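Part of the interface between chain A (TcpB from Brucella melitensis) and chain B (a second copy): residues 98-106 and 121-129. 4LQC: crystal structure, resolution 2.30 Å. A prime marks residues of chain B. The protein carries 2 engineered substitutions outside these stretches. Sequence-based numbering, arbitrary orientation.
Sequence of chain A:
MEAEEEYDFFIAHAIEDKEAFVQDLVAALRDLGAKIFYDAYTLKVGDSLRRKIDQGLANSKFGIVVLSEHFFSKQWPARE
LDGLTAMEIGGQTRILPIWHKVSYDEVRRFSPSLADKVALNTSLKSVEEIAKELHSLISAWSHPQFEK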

# COMPACT_ATOMS: atom_id res chain seq x y z
N ILE A 98 11.11 4.10 -1.34
CA ILE A 98 10.30 3.00 -0.87
C ILE A 98 8.85 3.44 -0.92
O ILE A 98 8.49 4.45 -0.32
CB ILE A 98 10.61 2.66 0.58
CG1 ILE A 98 12.10 2.31 0.72
CG2 ILE A 98 9.68 1.52 1.07
CD1 ILE A 98 12.49 1.86 2.12
N TRP A 99 8.02 2.70 -1.66
CA TRP A 99 6.59 2.97 -1.68
C TRP A 99 5.99 2.56 -0.34
O TRP A 99 6.26 1.47 0.16
CB TRP A 99 5.90 2.18 -2.80
CG TRP A 99 6.17 2.69 -4.18
CD1 TRP A 99 7.30 3.30 -4.64
CD2 TRP A 99 5.26 2.64 -5.30
NE1 TRP A 99 7.15 3.63 -5.97
CE2 TRP A 99 5.91 3.22 -6.39
CE3 TRP A 99 3.97 2.14 -5.46
CZ2 TRP A 99 5.31 3.33 -7.65
CZ3 TRP A 99 3.38 2.23 -6.70
CH2 TRP A 99 4.05 2.83 -7.78
N HIS A 100 5.19 3.44 0.26
CA HIS A 100 4.58 3.14 1.55
C HIS A 100 3.13 3.58 1.58
O HIS A 100 2.85 4.78 1.57
CB HIS A 100 5.32 3.80 2.70
CG HIS A 100 4.87 3.34 4.05
ND1 HIS A 100 4.80 2.01 4.40
CD2 HIS A 100 4.43 4.03 5.13
CE1 HIS A 100 4.37 1.89 5.64
NE2 HIS A 100 4.13 3.11 6.11
N LYS A 101 2.22 2.62 1.58
CA LYS A 101 0.79 2.89 1.71
C LYS A 101 0.24 3.81 0.63
O LYS A 101 -0.57 4.71 0.92
CB LYS A 101 0.48 3.41 3.12
CG LYS A 101 0.70 2.36 4.20
CD LYS A 101 0.75 2.97 5.61
CE LYS A 101 -0.56 3.63 6.01
NZ LYS A 101 -1.70 2.67 5.96
N VAL A 102 0.65 3.57 -0.61
CA VAL A 102 0.15 4.33 -1.75
C VAL A 102 -0.36 3.38 -2.82
O VAL A 102 -0.03 2.20 -2.83
CB VAL A 102 1.24 5.25 -2.36
CG1 VAL A 102 1.68 6.31 -1.36
CG2 VAL A 102 2.44 4.43 -2.82
N SER A 103 -1.18 3.88 -3.73
CA SER A 103 -1.58 3.06 -4.86
C SER A 103 -0.80 3.49 -6.09
O SER A 103 -0.16 4.56 -6.10
CB SER A 103 -3.08 3.17 -5.12
OG SER A 103 -3.41 4.43 -5.68
N TYR A 104 -0.83 2.65 -7.12
CA TYR A 104 -0.21 2.98 -8.39
C TYR A 104 -0.90 4.17 -9.05
O TYR A 104 -0.24 5.07 -9.55
CB TYR A 104 -0.23 1.77 -9.34
CG TYR A 104 0.25 2.10 -10.73
CD1 TYR A 104 1.60 2.13 -11.02
CD2 TYR A 104 -0.65 2.36 -11.75
CE1 TYR A 104 2.05 2.44 -12.29
CE2 TYR A 104 -0.22 2.66 -13.02
CZ TYR A 104 1.14 2.70 -13.28
OH TYR A 104 1.59 2.99 -14.53
N ASP A 105 -2.24 4.17 -9.05
CA ASP A 105 -3.01 5.28 -9.61
C ASP A 105 -2.64 6.58 -8.90
O ASP A 105 -2.49 7.63 -9.54
CB ASP A 105 -4.52 5.02 -9.47
CG ASP A 105 -5.01 3.92 -10.38
OD1 ASP A 105 -4.54 3.83 -11.54
OD2 ASP A 105 -5.88 3.13 -9.95
N GLU A 106 -2.50 6.50 -7.59
CA GLU A 106 -2.12 7.65 -6.76
C GLU A 106 -0.74 8.24 -7.12
O GLU A 106 -0.60 9.44 -7.32
CB GLU A 106 -2.13 7.22 -5.29
CG GLU A 106 -2.18 8.33 -4.28
CD GLU A 106 -2.17 7.77 -2.86
OE1 GLU A 106 -1.98 6.54 -2.70
OE2 GLU A 106 -2.34 8.56 -1.90
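Chain B, residues 121-129: NTSLKSVEE

Residues 121′-129′ of chain B lie along the loop and helix start at 102-105 of chain A, and the two stretches together bury 367 Å². From Asn121′ (phi/psi -148/122) the chain turns through Thr122′, Ser123′ and Leu124′, extends at Lys125′ and Ser126′ (-140/159 and -82/164), and enters a helix at Val127′. The backbones run in the same sense here: Ser103 CA lies 3.9 Å from Ser123′ CA, and Asp105 CA lies 5.5 Å from Ser126′ CA. Two direct hydrogen bonds fix this register, both using the free backbone NH of a helix's first turn. Tyr104 N donates to Thr122′ O at 2.8 Å, almost linearly (177°); Val127′ N donates to Asp105 OD2 at 2.8 Å (151°). Each helix start is also capped within its own chain: Glu106 N donates to Ser103 OG (3.0 Å) and Glu129′ N to Ser126′ OG (3.1 Å), while the glutamates accept in return, Ser103 N to Glu106 OE1 (3.0 Å) and Ser126′ N to Glu129′ OE2 (3.2 Å). The turn of chain B is held by Asn121′ OD1, which accepts from both Ser123′ N (2.9 Å) and Ser123′ OG (2.8 Å). Waters supplement the direct bonds: water 1 joins Val102 O (2.9 Å) to Thr122′ OG1 (2.7 Å), and water 2 joins Asp105 N (3.1 Å) to Thr122′ O (2.5 Å). Packing centres on Ser123′, whose CB sits 3.2 Å from Val102 O and whose O approaches Trp99 CZ3 obliquely at 3.2 Å. Further along, the Tyr104 ring meets Ser126′, CD2 to CB at 4.0 Å, and Asp105 OD1 rests 3.2 Å from Ser126′ CB. The like charges of Asp105 OD1 and Glu128′ OE1 come within 4.3 Å.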

# COMPACT_ATOMS: atom_id res chain seq x y z
N ASN B 121 -3.47 -6.00 -5.24
CA ASN B 121 -2.78 -4.94 -4.52
C ASN B 121 -2.79 -3.72 -5.44
O ASN B 121 -2.30 -3.78 -6.56
CB ASN B 121 -1.33 -5.40 -4.20
CG ASN B 121 -0.54 -4.40 -3.34
OD1 ASN B 121 -0.73 -3.18 -3.43
ND2 ASN B 121 0.37 -4.92 -2.52
N THR B 122 -3.36 -2.61 -4.96
CA THR B 122 -3.50 -1.41 -5.80
C THR B 122 -2.20 -0.67 -6.07
O THR B 122 -2.17 0.24 -6.92
CB THR B 122 -4.49 -0.41 -5.18
OG1 THR B 122 -4.05 -0.06 -3.86
CG2 THR B 122 -5.88 -1.01 -5.13
N SER B 123 -1.13 -1.05 -5.37
CA SER B 123 0.15 -0.41 -5.61
C SER B 123 0.89 -1.09 -6.76
O SER B 123 1.88 -0.57 -7.27
CB SER B 123 1.00 -0.43 -4.34
OG SER B 123 1.53 -1.72 -4.09
N LEU B 124 0.40 -2.26 -7.17
CA LEU B 124 1.01 -3.02 -8.27
C LEU B 124 0.21 -2.94 -9.56
O LEU B 124 0.73 -3.23 -10.64
CB LEU B 124 1.15 -4.49 -7.88
CG LEU B 124 1.89 -4.66 -6.56
CD1 LEU B 124 2.05 -6.14 -6.25
CD2 LEU B 124 3.23 -3.93 -6.63
N LYS B 125 -1.07 -2.58 -9.45
CA LYS B 125 -1.92 -2.43 -10.63
C LYS B 125 -2.84 -1.24 -10.52
O LYS B 125 -3.13 -0.75 -9.42
CB LYS B 125 -2.74 -3.70 -10.85
CG LYS B 125 -1.91 -4.91 -11.23
CD LYS B 125 -2.80 -6.06 -11.57
CE LYS B 125 -1.98 -7.22 -12.07
NZ LYS B 125 -2.87 -8.38 -12.29
N SER B 126 -3.31 -0.77 -11.67
CA SER B 126 -4.23 0.35 -11.72
C SER B 126 -5.62 -0.19 -11.45
O SER B 126 -5.84 -1.41 -11.53
CB SER B 126 -4.18 1.00 -13.09
OG SER B 126 -4.78 0.16 -14.06
N VAL B 127 -6.56 0.69 -11.14
CA VAL B 127 -7.94 0.28 -10.95
C VAL B 127 -8.49 -0.43 -12.21
O VAL B 127 -9.16 -1.44 -12.09
CB VAL B 127 -8.85 1.46 -10.50
CG1 VAL B 127 -8.77 2.62 -11.48
CG2 VAL B 127 -10.28 1.01 -10.33
N GLU B 128 -8.17 0.07 -13.40
CA GLU B 128 -8.58 -0.61 -14.63
C GLU B 128 -8.00 -2.03 -14.74
O GLU B 128 -8.72 -2.96 -15.09
CB GLU B 128 -8.19 0.20 -15.87
CG GLU B 128 -8.94 1.52 -16.04
CD GLU B 128 -8.51 2.60 -15.04
OE1 GLU B 128 -7.46 2.45 -14.37
OE2 GLU B 128 -9.24 3.61 -14.93
N GLU B 129 -6.70 -2.19 -14.45
CA GLU B 129 -6.08 -3.51 -14.56
C GLU B 129 -6.73 -4.50 -13.59
O GLU B 129 -6.91 -5.68 -13.90
CB GLU B 129 -4.56 -3.44 -14.32
CG GLU B 129 -3.78 -2.70 -15.43
CD GLU B 129 -2.26 -2.70 -15.19
OE1 GLU B 129 -1.52 -3.20 -16.06
OE2 GLU B 129 -1.80 -2.18 -14.15
O HOH W 1 -1.85 -0.01 -2.29
O HOH W 2 -3.73 1.59 -8.33